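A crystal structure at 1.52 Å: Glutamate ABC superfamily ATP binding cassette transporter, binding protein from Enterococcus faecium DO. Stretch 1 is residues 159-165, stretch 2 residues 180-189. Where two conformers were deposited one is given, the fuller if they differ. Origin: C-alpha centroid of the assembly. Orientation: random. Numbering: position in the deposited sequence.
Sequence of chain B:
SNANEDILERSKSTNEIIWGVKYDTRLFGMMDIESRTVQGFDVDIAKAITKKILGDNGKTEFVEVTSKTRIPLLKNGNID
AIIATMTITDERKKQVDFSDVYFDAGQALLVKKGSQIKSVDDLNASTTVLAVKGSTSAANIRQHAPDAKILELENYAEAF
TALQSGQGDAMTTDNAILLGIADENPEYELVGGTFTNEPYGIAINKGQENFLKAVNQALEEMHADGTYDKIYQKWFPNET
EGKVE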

# COMPACT_ATOMS: atom_id res chain seq x y z
N ALA B 159 23.94 6.18 -8.27
CA ALA B 159 23.01 5.59 -9.21
C ALA B 159 22.47 6.63 -10.17
O ALA B 159 22.33 6.37 -11.36
CB ALA B 159 21.86 4.92 -8.43
N PHE B 160 22.17 7.83 -9.67
CA PHE B 160 21.62 8.85 -10.55
C PHE B 160 22.67 9.42 -11.51
O PHE B 160 22.36 9.68 -12.68
CB PHE B 160 20.96 9.96 -9.73
CG PHE B 160 20.34 11.01 -10.58
CD1 PHE B 160 19.37 10.65 -11.50
CD2 PHE B 160 20.74 12.33 -10.48
CE1 PHE B 160 18.78 11.58 -12.30
CE2 PHE B 160 20.14 13.28 -11.29
CZ PHE B 160 19.17 12.90 -12.20
N THR B 161 23.91 9.65 -11.05
CA THR B 161 24.89 10.11 -12.03
C THR B 161 25.18 9.03 -13.07
O THR B 161 25.41 9.36 -14.23
CB THR B 161 26.19 10.59 -11.35
OG1 THR B 161 26.71 9.57 -10.50
CG2 THR B 161 25.92 11.86 -10.52
N ALA B 162 25.11 7.74 -12.69
CA ALA B 162 25.26 6.69 -13.68
C ALA B 162 24.13 6.74 -14.70
O ALA B 162 24.36 6.54 -15.90
CB ALA B 162 25.32 5.32 -13.01
N LEU B 163 22.91 7.04 -14.25
CA LEU B 163 21.81 7.22 -15.19
C LEU B 163 22.08 8.40 -16.11
O LEU B 163 21.90 8.31 -17.33
CB LEU B 163 20.49 7.42 -14.43
CG LEU B 163 19.27 7.56 -15.34
CD1 LEU B 163 18.98 6.25 -16.08
CD2 LEU B 163 18.03 7.97 -14.52
N GLN B 164 22.57 9.51 -15.53
CA GLN B 164 22.77 10.74 -16.29
C GLN B 164 23.81 10.54 -17.39
O GLN B 164 23.68 11.11 -18.48
CB GLN B 164 23.20 11.88 -15.36
CG GLN B 164 22.07 12.48 -14.46
CD GLN B 164 22.60 13.66 -13.62
OE1 GLN B 164 23.46 13.48 -12.76
NE2 GLN B 164 22.10 14.86 -13.90
N SER B 165 24.84 9.74 -17.14
CA SER B 165 25.92 9.48 -18.09
C SER B 165 25.71 8.20 -18.89
O SER B 165 26.64 7.72 -19.55
CB SER B 165 27.27 9.46 -17.37
OG SER B 165 27.26 8.50 -16.32
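Stretch 2 180-189: GIADENPEYE

Packing of residues 180-189 against the helix of residues 159-164. Stretch 2 continues a helix that begins earlier in the chain and includes Gly180, Ile181 and Ala182, passes through a loop and a type I beta turn from Asn185 to Tyr188, closed by Tyr188 N to Asn185 O at 3.1 Å, and enters a strand at Tyr188. It runs along stretch 1 in the same general sense: Ile181 lies nearest Phe160, with CA atoms 8.1 Å apart, and Tyr188 nearest Gln164, with CA atoms 8.8 Å apart. At these separations the backbones do not touch, and the space between them is filled by side chains.

The main bump of stretch 1 is Phe160, one helical turn before Gln164. Its CA-to-CB bond points toward stretch 2, and with chi1 in t the ring enters a hollow lined by Ile181, Asn185 and Tyr188. Ile181 covers one face: its CG2 methyl lies 3.6 Å from the centroid of the Phe160 ring, only 11° off the normal, a CH-pi contact, and the same CG2 is 3.6 Å from Phe160 CD1. The rim of the ring meets the other two residues. Asn185 OD1 approaches Phe160 CE2 to 3.1 Å near the ring plane, where the polarised C-H edge suits a carbonyl oxygen. Beside it, the edge of Phe160 is directed at the face of Tyr188, with centroids 5.3 Å apart, planes at 75°, and Phe160 CZ 4.0 Å from Tyr188 CD2.

The Asn185 amide is held from within its own stretch: ND2 donates to Ile181 O at 2.8 Å, nearly straight at 172°. This bond ties the loop back to the helix, joining two of the residues that line the Phe160 hollow.

Tyr188, chi1 in m, is the reciprocal bump. Its ring reaches across to the helix, where Leu163 CD2 packs 3.8 Å from Tyr188 CD1, and its tip arrives beside the backbone of Gln164, with OH 3.2 Å from Gln164 CA and 3.5 Å from Gln164 CG. Gln164, its CA-to-CB bond sideways, borders the contact at its exposed margin. No direct hydrogen bond crosses between the stretches; water 1 instead bridges them, accepting from Gln164 NE2 at 3.1 Å and lying 3.2 Å from Tyr188 OH. The fit is compact, burying 312 Å² over both sides, with Phe160 and Tyr188 contributing the largest shares. Thr161 and Ser165 point their CA-to-CB bonds away from stretch 2 and take no part.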

# COMPACT_ATOMS: atom_id res chain seq x y z
N GLY B 180 11.92 12.63 -5.30
CA GLY B 180 12.91 13.53 -4.72
C GLY B 180 14.05 13.81 -5.66
O GLY B 180 14.68 14.88 -5.59
N ILE B 181 14.32 12.88 -6.57
CA ILE B 181 15.36 13.06 -7.58
C ILE B 181 14.82 13.74 -8.84
O ILE B 181 15.51 14.56 -9.44
CB ILE B 181 15.99 11.69 -7.90
CG1 ILE B 181 16.55 11.05 -6.64
CG2 ILE B 181 17.05 11.84 -9.00
CD1 ILE B 181 16.80 9.56 -6.76
N ALA B 182 13.60 13.42 -9.26
CA ALA B 182 13.09 13.99 -10.51
C ALA B 182 12.74 15.47 -10.35
O ALA B 182 12.84 16.23 -11.32
CB ALA B 182 11.86 13.23 -11.00
N ASP B 183 12.32 15.88 -9.16
CA ASP B 183 12.14 17.31 -8.92
C ASP B 183 13.45 18.07 -9.12
O ASP B 183 13.45 19.20 -9.61
CB ASP B 183 11.59 17.55 -7.51
CG ASP B 183 10.14 17.12 -7.34
OD1 ASP B 183 9.41 16.97 -8.35
OD2 ASP B 183 9.71 16.95 -6.18
N GLU B 184 14.57 17.45 -8.76
CA GLU B 184 15.85 18.12 -8.95
C GLU B 184 16.33 18.08 -10.39
O GLU B 184 17.24 18.84 -10.74
CB GLU B 184 16.93 17.48 -8.06
CG GLU B 184 16.60 17.47 -6.60
CD GLU B 184 16.36 18.85 -6.03
OE1 GLU B 184 15.24 19.39 -6.21
OE2 GLU B 184 17.29 19.41 -5.41
N ASN B 185 15.78 17.22 -11.24
CA ASN B 185 16.38 16.95 -12.55
C ASN B 185 15.32 16.79 -13.63
O ASN B 185 14.88 15.68 -13.94
CB ASN B 185 17.28 15.72 -12.47
CG ASN B 185 18.35 15.85 -11.39
OD1 ASN B 185 19.47 16.28 -11.66
ND2 ASN B 185 18.01 15.47 -10.18
N PRO B 186 14.93 17.90 -14.27
CA PRO B 186 13.77 17.88 -15.17
C PRO B 186 13.96 17.09 -16.47
O PRO B 186 12.97 16.88 -17.18
CB PRO B 186 13.52 19.37 -15.46
CG PRO B 186 14.83 20.04 -15.16
CD PRO B 186 15.43 19.27 -14.03
N GLU B 187 15.17 16.66 -16.81
CA GLU B 187 15.34 15.84 -18.00
C GLU B 187 14.87 14.40 -17.79
O GLU B 187 14.92 13.61 -18.75
CB GLU B 187 16.81 15.82 -18.43
CG GLU B 187 17.30 17.08 -19.10
CD GLU B 187 18.72 16.92 -19.61
OE1 GLU B 187 19.59 17.74 -19.24
OE2 GLU B 187 18.97 15.95 -20.37
N TYR B 188 14.46 14.05 -16.58
CA TYR B 188 14.15 12.68 -16.19
C TYR B 188 12.74 12.61 -15.63
O TYR B 188 12.24 13.58 -15.06
CB TYR B 188 15.16 12.17 -15.16
CG TYR B 188 16.53 12.19 -15.75
CD1 TYR B 188 17.04 11.08 -16.39
CD2 TYR B 188 17.31 13.35 -15.71
CE1 TYR B 188 18.28 11.10 -16.96
CE2 TYR B 188 18.53 13.38 -16.29
CZ TYR B 188 19.01 12.24 -16.92
OH TYR B 188 20.25 12.27 -17.49
N GLU B 189 12.09 11.45 -15.81
CA GLU B 189 10.72 11.30 -15.33
C GLU B 189 10.50 9.87 -14.85
O GLU B 189 11.17 8.93 -15.30
CB GLU B 189 9.69 11.67 -16.42
CG GLU B 189 9.69 10.76 -17.65
CD GLU B 189 8.73 11.26 -18.74
OE1 GLU B 189 7.94 12.18 -18.45
OE2 GLU B 189 8.77 10.74 -19.88
O HOH W 1 21.19 15.25 -16.82